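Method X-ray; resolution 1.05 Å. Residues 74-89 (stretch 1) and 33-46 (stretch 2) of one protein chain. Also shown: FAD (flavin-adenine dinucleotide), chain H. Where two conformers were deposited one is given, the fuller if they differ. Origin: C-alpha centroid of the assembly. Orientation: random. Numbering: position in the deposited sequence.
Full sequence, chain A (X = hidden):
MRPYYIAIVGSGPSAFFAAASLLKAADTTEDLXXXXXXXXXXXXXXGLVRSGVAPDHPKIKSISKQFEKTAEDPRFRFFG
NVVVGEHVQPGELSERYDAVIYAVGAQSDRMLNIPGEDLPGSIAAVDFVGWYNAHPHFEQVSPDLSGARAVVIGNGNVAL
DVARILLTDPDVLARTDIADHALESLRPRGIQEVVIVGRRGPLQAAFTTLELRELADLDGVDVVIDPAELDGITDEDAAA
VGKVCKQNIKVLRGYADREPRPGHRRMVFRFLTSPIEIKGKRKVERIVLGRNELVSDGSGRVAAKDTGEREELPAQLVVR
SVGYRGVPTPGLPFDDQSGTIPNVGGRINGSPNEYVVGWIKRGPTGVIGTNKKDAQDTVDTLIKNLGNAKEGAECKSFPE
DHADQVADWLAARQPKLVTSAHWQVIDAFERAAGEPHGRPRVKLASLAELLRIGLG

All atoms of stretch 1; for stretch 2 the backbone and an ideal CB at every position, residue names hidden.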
# COMPACT_ATOMS: atom_id res chain seq x y z
N PRO A 74 -14.83 19.46 -14.42
CA PRO A 74 -16.25 19.18 -14.49
C PRO A 74 -16.61 17.85 -15.14
O PRO A 74 -17.72 17.37 -14.96
CB PRO A 74 -16.80 20.37 -15.31
CG PRO A 74 -15.71 20.85 -16.05
CD PRO A 74 -14.51 20.72 -15.12
N ARG A 75 -15.68 17.25 -15.87
CA ARG A 75 -15.93 15.97 -16.53
C ARG A 75 -15.72 14.77 -15.59
O ARG A 75 -15.96 13.65 -15.96
CB ARG A 75 -14.96 15.84 -17.69
CG ARG A 75 -15.18 16.88 -18.80
CD ARG A 75 -14.11 16.87 -19.84
NE ARG A 75 -12.85 17.35 -19.31
CZ ARG A 75 -11.74 17.48 -20.01
NH1 ARG A 75 -11.69 17.14 -21.29
NH2 ARG A 75 -10.65 17.95 -19.43
N PHE A 76 -15.24 15.05 -14.37
CA PHE A 76 -14.88 14.05 -13.38
C PHE A 76 -15.90 14.02 -12.26
O PHE A 76 -16.28 15.08 -11.75
CB PHE A 76 -13.53 14.43 -12.79
CG PHE A 76 -13.03 13.50 -11.73
CD1 PHE A 76 -13.41 13.64 -10.42
CD2 PHE A 76 -12.09 12.52 -12.04
CE1 PHE A 76 -12.92 12.75 -9.45
CE2 PHE A 76 -11.60 11.67 -11.09
CZ PHE A 76 -12.02 11.77 -9.83
N ARG A 77 -16.30 12.81 -11.85
CA ARG A 77 -17.15 12.62 -10.68
C ARG A 77 -16.52 11.52 -9.81
O ARG A 77 -15.96 10.56 -10.32
CB ARG A 77 -18.56 12.20 -11.06
CG ARG A 77 -19.29 13.21 -11.91
CD ARG A 77 -20.76 12.92 -12.13
NE ARG A 77 -20.97 11.63 -12.79
CZ ARG A 77 -22.15 11.22 -13.23
NH1 ARG A 77 -23.21 11.97 -13.05
NH2 ARG A 77 -22.27 10.06 -13.84
N PHE A 78 -16.68 11.67 -8.50
CA PHE A 78 -16.27 10.70 -7.50
C PHE A 78 -17.48 10.14 -6.77
O PHE A 78 -18.36 10.88 -6.37
CB PHE A 78 -15.37 11.38 -6.49
CG PHE A 78 -14.93 10.52 -5.32
CD1 PHE A 78 -13.90 9.61 -5.47
CD2 PHE A 78 -15.49 10.66 -4.06
CE1 PHE A 78 -13.47 8.88 -4.38
CE2 PHE A 78 -15.06 9.92 -2.98
CZ PHE A 78 -14.06 9.02 -3.13
N PHE A 79 -17.49 8.83 -6.58
CA PHE A 79 -18.51 8.15 -5.82
C PHE A 79 -17.81 7.21 -4.85
O PHE A 79 -17.39 6.11 -5.21
CB PHE A 79 -19.42 7.35 -6.73
CG PHE A 79 -20.13 8.17 -7.78
CD1 PHE A 79 -21.37 8.75 -7.53
CD2 PHE A 79 -19.59 8.36 -9.02
CE1 PHE A 79 -22.05 9.45 -8.51
CE2 PHE A 79 -20.27 9.10 -10.00
CZ PHE A 79 -21.48 9.64 -9.72
N GLY A 80 -17.69 7.67 -3.61
CA GLY A 80 -17.10 6.88 -2.56
C GLY A 80 -18.10 6.02 -1.83
O GLY A 80 -19.31 6.17 -1.98
N ASN A 81 -17.59 5.09 -1.05
CA ASN A 81 -18.39 4.07 -0.35
C ASN A 81 -19.14 3.18 -1.33
O ASN A 81 -20.23 2.72 -1.03
CB ASN A 81 -19.33 4.70 0.69
CG ASN A 81 -19.88 3.72 1.68
OD1 ASN A 81 -19.24 2.73 2.05
ND2 ASN A 81 -21.09 3.99 2.16
N VAL A 82 -18.56 2.96 -2.50
CA VAL A 82 -19.13 2.07 -3.52
C VAL A 82 -18.12 0.95 -3.71
O VAL A 82 -17.02 1.15 -4.21
CB VAL A 82 -19.40 2.82 -4.84
CG1 VAL A 82 -19.87 1.86 -5.91
CG2 VAL A 82 -20.42 3.90 -4.62
N VAL A 83 -18.52 -0.26 -3.31
CA VAL A 83 -17.64 -1.40 -3.34
C VAL A 83 -17.97 -2.23 -4.58
O VAL A 83 -19.03 -2.84 -4.68
CB VAL A 83 -17.82 -2.24 -2.08
CG1 VAL A 83 -16.87 -3.43 -2.08
CG2 VAL A 83 -17.63 -1.39 -0.82
N VAL A 84 -17.08 -2.22 -5.55
CA VAL A 84 -17.31 -2.97 -6.76
C VAL A 84 -17.09 -4.43 -6.42
O VAL A 84 -16.08 -4.82 -5.82
CB VAL A 84 -16.45 -2.47 -7.91
CG1 VAL A 84 -16.65 -3.31 -9.13
CG2 VAL A 84 -16.77 -1.00 -8.21
N GLY A 85 -18.06 -5.26 -6.80
CA GLY A 85 -18.16 -6.63 -6.40
C GLY A 85 -19.23 -6.81 -5.33
O GLY A 85 -19.64 -7.95 -5.06
N GLU A 86 -19.69 -5.72 -4.72
CA GLU A 86 -20.73 -5.74 -3.71
C GLU A 86 -21.95 -4.93 -4.17
O GLU A 86 -22.99 -5.47 -4.46
CB GLU A 86 -20.24 -5.23 -2.35
CG GLU A 86 -21.29 -5.26 -1.28
CD GLU A 86 -20.77 -4.78 0.07
OE1 GLU A 86 -19.53 -4.70 0.23
OE2 GLU A 86 -21.61 -4.48 0.95
N HIS A 87 -21.81 -3.61 -4.25
CA HIS A 87 -22.93 -2.74 -4.63
C HIS A 87 -23.23 -2.79 -6.11
O HIS A 87 -24.39 -2.70 -6.50
CB HIS A 87 -22.63 -1.31 -4.21
CG HIS A 87 -22.43 -1.18 -2.74
ND1 HIS A 87 -21.19 -1.00 -2.17
CD2 HIS A 87 -23.32 -1.26 -1.73
CE1 HIS A 87 -21.34 -1.04 -0.86
NE2 HIS A 87 -22.62 -1.18 -0.57
N VAL A 88 -22.18 -2.85 -6.91
CA VAL A 88 -22.27 -2.96 -8.36
C VAL A 88 -21.24 -3.98 -8.80
O VAL A 88 -20.23 -4.18 -8.11
CB VAL A 88 -22.04 -1.61 -9.09
CG1 VAL A 88 -23.09 -0.57 -8.63
CG2 VAL A 88 -20.63 -1.10 -8.88
N GLN A 89 -21.48 -4.61 -9.94
CA GLN A 89 -20.63 -5.69 -10.42
C GLN A 89 -19.89 -5.28 -11.68
O GLN A 89 -20.39 -4.46 -12.47
CB GLN A 89 -21.46 -6.94 -10.73
CG GLN A 89 -22.25 -7.45 -9.58
CD GLN A 89 -21.39 -7.84 -8.41
OE1 GLN A 89 -20.31 -8.43 -8.57
NE2 GLN A 89 -21.86 -7.52 -7.23
N UNK A 33 -13.92 13.38 -26.66
CA UNK A 33 -14.35 13.95 -25.39
C UNK A 33 -14.47 12.82 -24.37
O UNK A 33 -14.72 11.68 -24.74
CB UNK A 33 -15.67 14.70 -25.54
N UNK A 34 -14.30 13.17 -23.10
CA UNK A 34 -14.23 12.19 -22.03
C UNK A 34 -15.05 12.62 -20.83
O UNK A 34 -15.11 13.79 -20.47
CB UNK A 34 -12.78 11.96 -21.62
N UNK A 35 -15.65 11.64 -20.18
CA UNK A 35 -16.33 11.78 -18.89
C UNK A 35 -15.77 10.63 -18.06
O UNK A 35 -15.77 9.49 -18.51
CB UNK A 35 -17.85 11.73 -19.01
N UNK A 36 -15.33 10.93 -16.84
CA UNK A 36 -14.73 9.95 -15.95
C UNK A 36 -15.48 9.89 -14.63
O UNK A 36 -15.62 10.91 -13.96
CB UNK A 36 -13.26 10.28 -15.71
N UNK A 37 -15.98 8.72 -14.27
CA UNK A 37 -16.59 8.44 -12.98
C UNK A 37 -15.66 7.51 -12.23
O UNK A 37 -15.30 6.44 -12.71
CB UNK A 37 -17.99 7.83 -13.13
N UNK A 38 -15.28 7.92 -11.04
CA UNK A 38 -14.38 7.17 -10.18
C UNK A 38 -15.15 6.62 -9.01
O UNK A 38 -15.78 7.38 -8.28
CB UNK A 38 -13.22 8.04 -9.70
N UNK A 39 -15.14 5.30 -8.86
CA UNK A 39 -15.85 4.58 -7.82
C UNK A 39 -14.86 4.04 -6.83
O UNK A 39 -13.97 3.30 -7.19
CB UNK A 39 -16.70 3.45 -8.40
N UNK A 40 -15.04 4.37 -5.57
CA UNK A 40 -14.09 4.04 -4.52
C UNK A 40 -14.79 3.36 -3.37
O UNK A 40 -15.80 3.82 -2.87
CB UNK A 40 -13.36 5.29 -4.03
N UNK A 41 -14.18 2.26 -2.94
CA UNK A 41 -14.66 1.45 -1.84
C UNK A 41 -14.86 2.19 -0.50
O UNK A 41 -15.80 1.94 0.22
CB UNK A 41 -13.68 0.30 -1.63
N UNK A 42 -13.87 3.02 -0.18
CA UNK A 42 -13.89 3.78 1.05
C UNK A 42 -14.61 5.10 0.84
O UNK A 42 -14.79 5.55 -0.28
CB UNK A 42 -12.47 4.02 1.56
N UNK A 43 -15.01 5.77 1.92
CA UNK A 43 -15.57 7.11 1.77
C UNK A 43 -14.56 8.15 1.30
O UNK A 43 -14.94 9.23 0.85
CB UNK A 43 -16.17 7.56 3.10
N UNK A 44 -13.28 7.83 1.46
CA UNK A 44 -12.19 8.75 1.23
C UNK A 44 -11.36 8.30 0.03
O UNK A 44 -11.11 7.11 -0.10
CB UNK A 44 -11.32 8.87 2.48
N UNK A 45 -10.90 9.25 -0.78
CA UNK A 45 -10.04 8.93 -1.93
C UNK A 45 -8.59 8.80 -1.50
O UNK A 45 -8.21 8.98 -0.34
CB UNK A 45 -10.17 10.00 -3.02
N UNK A 46 -7.78 8.47 -2.51
CA UNK A 46 -6.31 8.54 -2.50
C UNK A 46 -5.59 7.23 -2.21
O UNK A 46 -4.38 7.16 -2.30
CB UNK A 46 -5.87 9.57 -1.46
PA FAD H . -3.82 1.91 -4.07
O1A FAD H . -3.84 0.77 -3.13
O2A FAD H . -3.12 3.16 -3.71
O5B FAD H . -5.33 2.31 -4.42
C5B FAD H . -6.31 1.29 -4.64
C4B FAD H . -7.67 1.93 -4.35
O4B FAD H . -8.66 1.04 -4.85
C3B FAD H . -7.96 2.15 -2.86
O3B FAD H . -8.44 3.44 -2.60
C2B FAD H . -8.96 1.07 -2.56
O2B FAD H . -9.81 1.31 -1.46
C1B FAD H . -9.71 0.96 -3.90
N9A FAD H . -10.41 -0.30 -4.10
C8A FAD H . -9.90 -1.56 -3.91
N7A FAD H . -10.79 -2.50 -4.20
C5A FAD H . -11.93 -1.82 -4.56
C6A FAD H . -13.20 -2.27 -4.95
N6A FAD H . -13.52 -3.54 -5.09
N1A FAD H . -14.12 -1.31 -5.25
C2A FAD H . -13.79 0.00 -5.16
N3A FAD H . -12.60 0.50 -4.80
C4A FAD H . -11.70 -0.45 -4.51
N1 FAD H . 5.18 5.20 -2.33
C2 FAD H . 5.91 6.35 -2.27
O2 FAD H . 6.21 6.95 -3.29
N3 FAD H . 6.33 6.82 -1.04
C4 FAD H . 5.99 6.25 0.15
O4 FAD H . 6.37 6.75 1.23
C4X FAD H . 5.20 5.09 0.09
N5 FAD H . 4.79 4.47 1.25
C5X FAD H . 4.05 3.32 1.18
C6 FAD H . 3.67 2.67 2.33
C7 FAD H . 2.99 1.47 2.30
C7M FAD H . 2.57 0.81 3.59
C8 FAD H . 2.66 0.92 1.06
C8M FAD H . 1.94 -0.40 0.97
C9 FAD H . 3.02 1.57 -0.12
C9A FAD H . 3.71 2.77 -0.08
N10 FAD H . 4.11 3.43 -1.25
C10 FAD H . 4.82 4.60 -1.17
C1' FAD H . 3.73 2.93 -2.60
C2' FAD H . 2.38 3.48 -3.04
O2' FAD H . 1.48 3.35 -1.97
C3' FAD H . 1.87 2.69 -4.27
O3' FAD H . 2.76 2.84 -5.37
C4' FAD H . 0.53 3.16 -4.83
O4' FAD H . -0.35 3.61 -3.80
C5' FAD H . -0.14 2.03 -5.62
O5' FAD H . -1.26 2.64 -6.27
P FAD H . -2.56 1.86 -6.76
O1P FAD H . -3.40 2.91 -7.37
O2P FAD H . -2.23 0.65 -7.58
O3P FAD H . -3.24 1.28 -5.45

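Two parallel strands run side by side, with F76 to F79 in register with 36 to 39: the backbone ladder fixes the register and each CB direction sorts the choices.

Position 33 has nothing of stretch 1 near its CB, so almost anything would do; it is D33. At 34 the CB points sideways, 5.3 Å from R75 NH1, a weak constraint that many residues would meet. The residue is M34, whose side chain ends away from stretch 1, while its backbone O lies 3.3 Å from R75 CD. Position 35, also sideways, has its CB 4.1 Å from R75 O and asks for little; A35 suffices.

At 36 the CB falls on the side of F76 and F78, 4.5 Å from F76 CD2, so a beta-branched or other apolar residue suits. V36 places CG1 4.1 Å from F76 CD2, and its N donates to R75 O at 2.9 Å.

Position 37 lies on the other side, paired with R77, whose guanidinium calls for an acid; Asp, Glu or a neutral acceptor could serve. D37 answers with a two-pronged salt bridge: R77 NE to D37 OD1 at 2.8 Å, R77 NH2 to D37 OD2 at 2.9 Å. The carboxylate meets the guanidinium at its edge, near the plane, which lets both N-H groups point straight at oxygens.

The CB of 38 sits 3.9 Å from F76 CZ and 4.6 Å from F78 CD1, so a long apolar chain fits: Met, Leu or Ile. M38 sends CE to 3.7 Å from F76 CE2, at the ring's edge.

At 39 F79, V82 and V84 offer an apolar surface, and Leu, Ile or Met would suit. L39 reaches F79 CD2 with its CD2 at 3.7 Å and V84 CG2 with its CD1 at 4.2 Å.

Position 40 has its CB 3.6 Å from F78 CE1, but the FAD ribose hydroxyls lie beyond, favoring an acid. E40 accepts from FAD O3B through OE1 and from FAD O2B through OE2, both at 2.7 Å; OE2 also takes the N-H of 42 at 2.9 Å.

At 41 the CB points away yet lies 4.4 Å from V83 CG2; a flexible apolar chain works, and M41 brings CG to 4.0 Å from that methyl.

At 42 the CB points away and nothing of stretch 1 lies within 5.5 Å, so stretch 1 leaves the choice open, and many residues would suit. The backbone O of 42 accepts from N81 N at 2.9 Å. L42 is deposited, and its CG lies 4.0 Å from FAD O2B. Position 43, phi -67°, admits proline and is P43. At 44 the CB points away with nothing of stretch 1 within 5.5 Å, so stretch 1 does not choose, and T44 is deposited. At 45, phi -83° and a CB 3.7 Å from F78 CE1 suit proline or a small apolar residue; P45 packs there. Position 46, at phi 98°, favors glycine, yet W46 is deposited, out of contact.

Stretch 2, residues 33-46: DMAVDMLEMLPTPW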
# COMPACT_ATOMS: atom_id res chain seq x y z
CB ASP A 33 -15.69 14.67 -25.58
CG ASP A 33 -15.70 15.57 -26.81
OD1 ASP A 33 -14.96 16.54 -26.81
OD2 ASP A 33 -16.40 15.36 -27.84
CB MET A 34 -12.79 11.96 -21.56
CG MET A 34 -11.96 11.07 -22.45
SD MET A 34 -12.38 9.32 -22.42
CE MET A 34 -11.18 8.78 -23.64
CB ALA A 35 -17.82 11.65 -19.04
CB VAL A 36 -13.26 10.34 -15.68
CG1 VAL A 36 -12.62 9.41 -14.63
CG2 VAL A 36 -12.46 10.38 -16.94
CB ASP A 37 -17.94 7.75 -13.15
CG ASP A 37 -19.04 8.66 -13.63
OD1 ASP A 37 -18.87 9.89 -13.57
OD2 ASP A 37 -20.09 8.14 -14.06
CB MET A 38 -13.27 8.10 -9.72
CG MET A 38 -12.25 7.44 -8.87
SD MET A 38 -10.86 8.54 -8.44
CE MET A 38 -9.93 8.61 -9.92
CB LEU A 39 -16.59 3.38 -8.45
CG LEU A 39 -17.49 3.71 -9.64
CD1 LEU A 39 -18.29 2.44 -10.00
CD2 LEU A 39 -18.33 4.87 -9.50
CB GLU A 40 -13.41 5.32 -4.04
CG GLU A 40 -12.65 5.20 -2.71
CD GLU A 40 -11.54 4.16 -2.72
OE1 GLU A 40 -10.76 4.15 -3.69
OE2 GLU A 40 -11.48 3.38 -1.74
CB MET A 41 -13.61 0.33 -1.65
CG MET A 41 -13.78 -0.47 -0.36
SD MET A 41 -13.00 -2.08 -0.42
CE MET A 41 -11.12 -1.65 -0.26
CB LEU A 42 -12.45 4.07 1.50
CG LEU A 42 -11.59 2.84 1.72
CD1 LEU A 42 -10.21 3.27 2.19
CD2 LEU A 42 -12.19 1.86 2.70
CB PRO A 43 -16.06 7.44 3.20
CG PRO A 43 -16.32 6.10 3.79
CD PRO A 43 -15.21 5.25 3.28
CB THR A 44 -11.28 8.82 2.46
OG1 THR A 44 -10.74 7.50 2.72
CG2 THR A 44 -12.02 9.22 3.72
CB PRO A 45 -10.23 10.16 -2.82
CG PRO A 45 -10.35 11.29 -1.81
CD PRO A 45 -11.17 10.69 -0.70
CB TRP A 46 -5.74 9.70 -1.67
CG TRP A 46 -6.35 11.06 -2.03
CD1 TRP A 46 -6.99 11.44 -3.21
CD2 TRP A 46 -6.32 12.22 -1.22
NE1 TRP A 46 -7.39 12.74 -3.13
CE2 TRP A 46 -7.02 13.23 -1.91
CE3 TRP A 46 -5.82 12.50 0.05
CZ2 TRP A 46 -7.18 14.53 -1.37
CZ3 TRP A 46 -5.98 13.77 0.57
CH2 TRP A 46 -6.68 14.75 -0.13
O HOH W 1 -13.85 16.16 -23.00
O HOH W 2 -18.23 12.07 -15.21
O HOH W 3 -16.64 2.02 2.74
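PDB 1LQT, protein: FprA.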